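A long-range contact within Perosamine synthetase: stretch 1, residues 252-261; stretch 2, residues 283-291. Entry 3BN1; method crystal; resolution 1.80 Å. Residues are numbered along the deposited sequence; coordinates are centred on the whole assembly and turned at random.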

# COMPACT_ATOMS: atom_id res chain seq x y z
N HIS A 252 4.03 17.26 20.54
CA HIS A 252 5.08 16.80 19.63
C HIS A 252 5.82 17.98 18.95
O HIS A 252 7.06 18.05 18.94
CB HIS A 252 4.45 15.94 18.54
CG HIS A 252 3.97 14.61 19.04
ND1 HIS A 252 4.69 13.87 19.94
CD2 HIS A 252 2.86 13.89 18.77
CE1 HIS A 252 4.04 12.75 20.23
NE2 HIS A 252 2.93 12.73 19.51
N LEU A 253 5.04 18.91 18.39
CA LEU A 253 5.60 20.11 17.74
C LEU A 253 6.39 20.99 18.73
O LEU A 253 7.46 21.47 18.40
CB LEU A 253 4.49 20.95 17.06
CG LEU A 253 3.75 20.21 15.93
CD1 LEU A 253 2.55 20.98 15.49
CD2 LEU A 253 4.74 19.95 14.74
N ALA A 254 5.88 21.13 19.95
CA ALA A 254 6.56 21.96 20.95
C ALA A 254 7.89 21.38 21.32
O ALA A 254 8.87 22.10 21.54
CB ALA A 254 5.74 22.09 22.22
N ALA A 255 7.87 20.07 21.37
CA ALA A 255 9.07 19.36 21.68
C ALA A 255 10.13 19.64 20.63
O ALA A 255 11.29 19.94 20.93
CB ALA A 255 8.73 17.94 21.70
N ARG A 256 9.72 19.55 19.37
CA ARG A 256 10.61 19.83 18.26
C ARG A 256 11.02 21.33 18.36
O ARG A 256 12.20 21.67 18.17
CB ARG A 256 9.91 19.51 16.91
CG ARG A 256 10.28 18.28 16.18
CD ARG A 256 9.20 17.88 15.17
NE ARG A 256 9.36 16.45 14.93
CZ ARG A 256 10.38 15.95 14.24
NH1 ARG A 256 10.53 14.63 14.06
NH2 ARG A 256 11.23 16.80 13.69
N GLU A 257 10.06 22.22 18.67
CA GLU A 257 10.42 23.64 18.81
C GLU A 257 11.56 23.85 19.81
O GLU A 257 12.46 24.65 19.62
CB GLU A 257 9.25 24.50 19.23
CG GLU A 257 8.83 25.53 18.20
CD GLU A 257 7.41 26.07 18.45
OE1 GLU A 257 6.88 26.77 17.56
OE2 GLU A 257 6.79 25.79 19.52
N ARG A 258 11.48 23.16 20.93
CA ARG A 258 12.47 23.30 21.99
C ARG A 258 13.86 22.90 21.46
O ARG A 258 14.88 23.60 21.63
CB ARG A 258 12.05 22.24 23.02
CG ARG A 258 12.08 22.68 24.44
CD ARG A 258 10.73 22.37 25.07
NE ARG A 258 10.33 21.00 24.83
CZ ARG A 258 9.06 20.57 24.84
NH1 ARG A 258 8.05 21.42 25.03
NH2 ARG A 258 8.79 19.29 24.62
N VAL A 259 13.85 21.76 20.77
CA VAL A 259 15.05 21.18 20.22
C VAL A 259 15.66 22.15 19.23
O VAL A 259 16.87 22.44 19.26
CB VAL A 259 14.76 19.86 19.50
CG1 VAL A 259 15.91 19.55 18.41
CG2 VAL A 259 14.62 18.75 20.55
N VAL A 260 14.79 22.67 18.37
CA VAL A 260 15.21 23.63 17.36
C VAL A 260 15.78 24.86 18.06
O VAL A 260 16.76 25.47 17.63
CB VAL A 260 13.95 24.11 16.53
CG1 VAL A 260 14.35 25.31 15.67
CG2 VAL A 260 13.51 23.03 15.60
N GLY A 261 15.14 25.22 19.17
CA GLY A 261 15.64 26.39 19.88
C GLY A 261 17.04 26.21 20.45
O GLY A 261 17.85 27.14 20.48
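Stretch 2 283-291: GRHVFWMYT

Stretch 2 runs along one flank of a helix as an irregular, mostly extended segment, its order matching the helix: Leu253 lies nearest Val286 (6.7 Å CA to CA), Arg256 nearest Phe287 (6.9 Å CA to CA) and Val260 nearest Tyr290 (7.0 Å CA to CA). The two chains therefore advance in the same direction. The helix meets its partner through Leu253, Arg256, Glu257 and Val260, the familiar three-and-four spacing of a single helical face; CA-to-CB points toward stretch 2 in all of these but Glu257, where it points sideways.

Stretch 2 is loop or turn through Met289, and it is strand by Thr291. Arg284 and His285 are extended, Val286 turns at phi/psi -81/-7, and Phe287 takes the left-handed pair 56/58, unusual for a residue with a side chain. Trp288 is helical in its angles, and the chain is extended again from Met289. Within this bend, Phe287 N donates to His285 ND1 at 3.0 Å.

The bend also brings two carbonyls to one cation. Arg256, with chi1 off its wells at -104° and chi2 and chi3 both t, reaches out so that NH2 donates to Trp288 O at 2.8 Å and, weakly, to Phe287 O at 2.7 Å. Both oxygens lie at the guanidinium edge, where the N-H groups point. Arg256 is buried, and its NH2 is shared by two successive backbone carbonyls of the turn.

Arg284 reaches back from stretch 2 to the helix. Its chi1 to chi3 are all t, a fully stretched arm that lays one guanidinium face over Leu253 CB, with NH2 3.6 Å from that carbon, and forms a salt bridge from NH2 to Glu257 OE1 at 3.1 Å. Glu257 meets it with chi1 at -116° and chi2 t, bringing its end nearer than the sideways CB suggests. Water 2 accepts from Arg284 NE (3.0 Å) and lies 3.1 Å from His285 O, while water 1 joins Leu253 O (3.1 Å) to Val286 O (2.9 Å).

Apolar side chains make further contacts. Leu253, m and t, sets CD2 3.8 Å from Val286 CG1. Val260, with chi1 t, places CG2 3.5 Å from Phe287 CG and CG1 over the same ring's face, 4.0 Å from its centroid; CG1 also meets the edge of the Tyr290 ring, 4.3 Å from CD2. The rule to read is a small branched residue resting on the face of one aromatic ring and touching the edge of another, preceded by charged side chains from both stretches, Arg256 and Glu257 from the helix and Arg284 from stretch 2.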

# COMPACT_ATOMS: atom_id res chain seq x y z
N GLY A 283 4.80 31.74 8.10
CA GLY A 283 3.98 30.96 9.04
C GLY A 283 4.96 30.08 9.80
O GLY A 283 6.18 30.30 9.77
N ARG A 284 4.43 29.02 10.40
CA ARG A 284 5.24 28.11 11.22
C ARG A 284 5.96 27.08 10.40
O ARG A 284 5.35 26.38 9.56
CB ARG A 284 4.31 27.32 12.12
CG ARG A 284 5.05 26.45 13.12
CD ARG A 284 4.10 25.75 14.08
NE ARG A 284 4.82 25.32 15.30
CZ ARG A 284 4.19 24.80 16.37
NH1 ARG A 284 2.88 24.60 16.30
NH2 ARG A 284 4.85 24.49 17.48
N HIS A 285 7.24 26.95 10.71
CA HIS A 285 8.11 25.96 10.12
C HIS A 285 8.18 24.89 11.22
O HIS A 285 8.61 25.15 12.36
CB HIS A 285 9.44 26.61 9.94
CG HIS A 285 10.45 25.76 9.27
ND1 HIS A 285 10.53 24.40 9.47
CD2 HIS A 285 11.51 26.10 8.48
CE1 HIS A 285 11.57 23.92 8.81
NE2 HIS A 285 12.17 24.93 8.19
N VAL A 286 7.66 23.71 10.92
CA VAL A 286 7.60 22.65 11.90
C VAL A 286 8.88 21.84 12.12
O VAL A 286 8.99 21.07 13.08
CB VAL A 286 6.33 21.80 11.79
CG1 VAL A 286 5.04 22.66 12.08
CG2 VAL A 286 6.34 21.04 10.50
N PHE A 287 9.89 22.07 11.29
CA PHE A 287 11.17 21.41 11.52
C PHE A 287 11.19 19.87 11.60
O PHE A 287 11.68 19.25 12.57
CB PHE A 287 11.88 22.10 12.69
CG PHE A 287 12.59 23.37 12.29
CD1 PHE A 287 13.83 23.33 11.64
CD2 PHE A 287 11.98 24.60 12.47
CE1 PHE A 287 14.51 24.52 11.21
CE2 PHE A 287 12.65 25.78 12.08
CZ PHE A 287 13.90 25.74 11.43
N TRP A 288 10.72 19.24 10.52
CA TRP A 288 10.81 17.80 10.45
C TRP A 288 12.30 17.43 10.67
O TRP A 288 12.66 16.46 11.36
CB TRP A 288 10.33 17.31 9.07
CG TRP A 288 10.57 15.79 8.98
CD1 TRP A 288 10.26 14.83 9.92
CD2 TRP A 288 11.18 15.10 7.89
NE1 TRP A 288 10.68 13.57 9.47
CE2 TRP A 288 11.22 13.72 8.21
CE3 TRP A 288 11.80 15.52 6.71
CZ2 TRP A 288 11.82 12.77 7.38
CZ3 TRP A 288 12.32 14.55 5.84
CH2 TRP A 288 12.28 13.20 6.16
N MET A 289 13.19 18.26 10.12
CA MET A 289 14.62 18.08 10.27
C MET A 289 15.24 19.45 10.26
O MET A 289 14.82 20.29 9.44
CB MET A 289 15.12 17.41 9.00
CG MET A 289 14.47 16.05 8.85
SD MET A 289 15.63 14.76 9.00
CE MET A 289 15.64 14.41 7.23
N TYR A 290 16.23 19.63 11.14
CA TYR A 290 17.06 20.84 11.23
C TYR A 290 18.23 20.71 10.23
O TYR A 290 19.07 19.82 10.37
CB TYR A 290 17.52 21.06 12.68
CG TYR A 290 18.19 22.38 12.89
CD1 TYR A 290 19.57 22.54 12.57
CD2 TYR A 290 17.46 23.46 13.39
CE1 TYR A 290 20.22 23.78 12.79
CE2 TYR A 290 18.10 24.70 13.63
CZ TYR A 290 19.45 24.86 13.30
OH TYR A 290 20.00 26.10 13.55
N THR A 291 18.16 21.50 9.14
CA THR A 291 19.05 21.34 7.99
C THR A 291 20.04 22.50 7.81
O THR A 291 19.63 23.63 7.63
CB THR A 291 18.20 21.06 6.66
OG1 THR A 291 17.32 19.93 6.82
CG2 THR A 291 19.06 20.82 5.40
O HOH W 1 8.23 22.45 15.51
O HOH W 2 7.78 24.76 15.29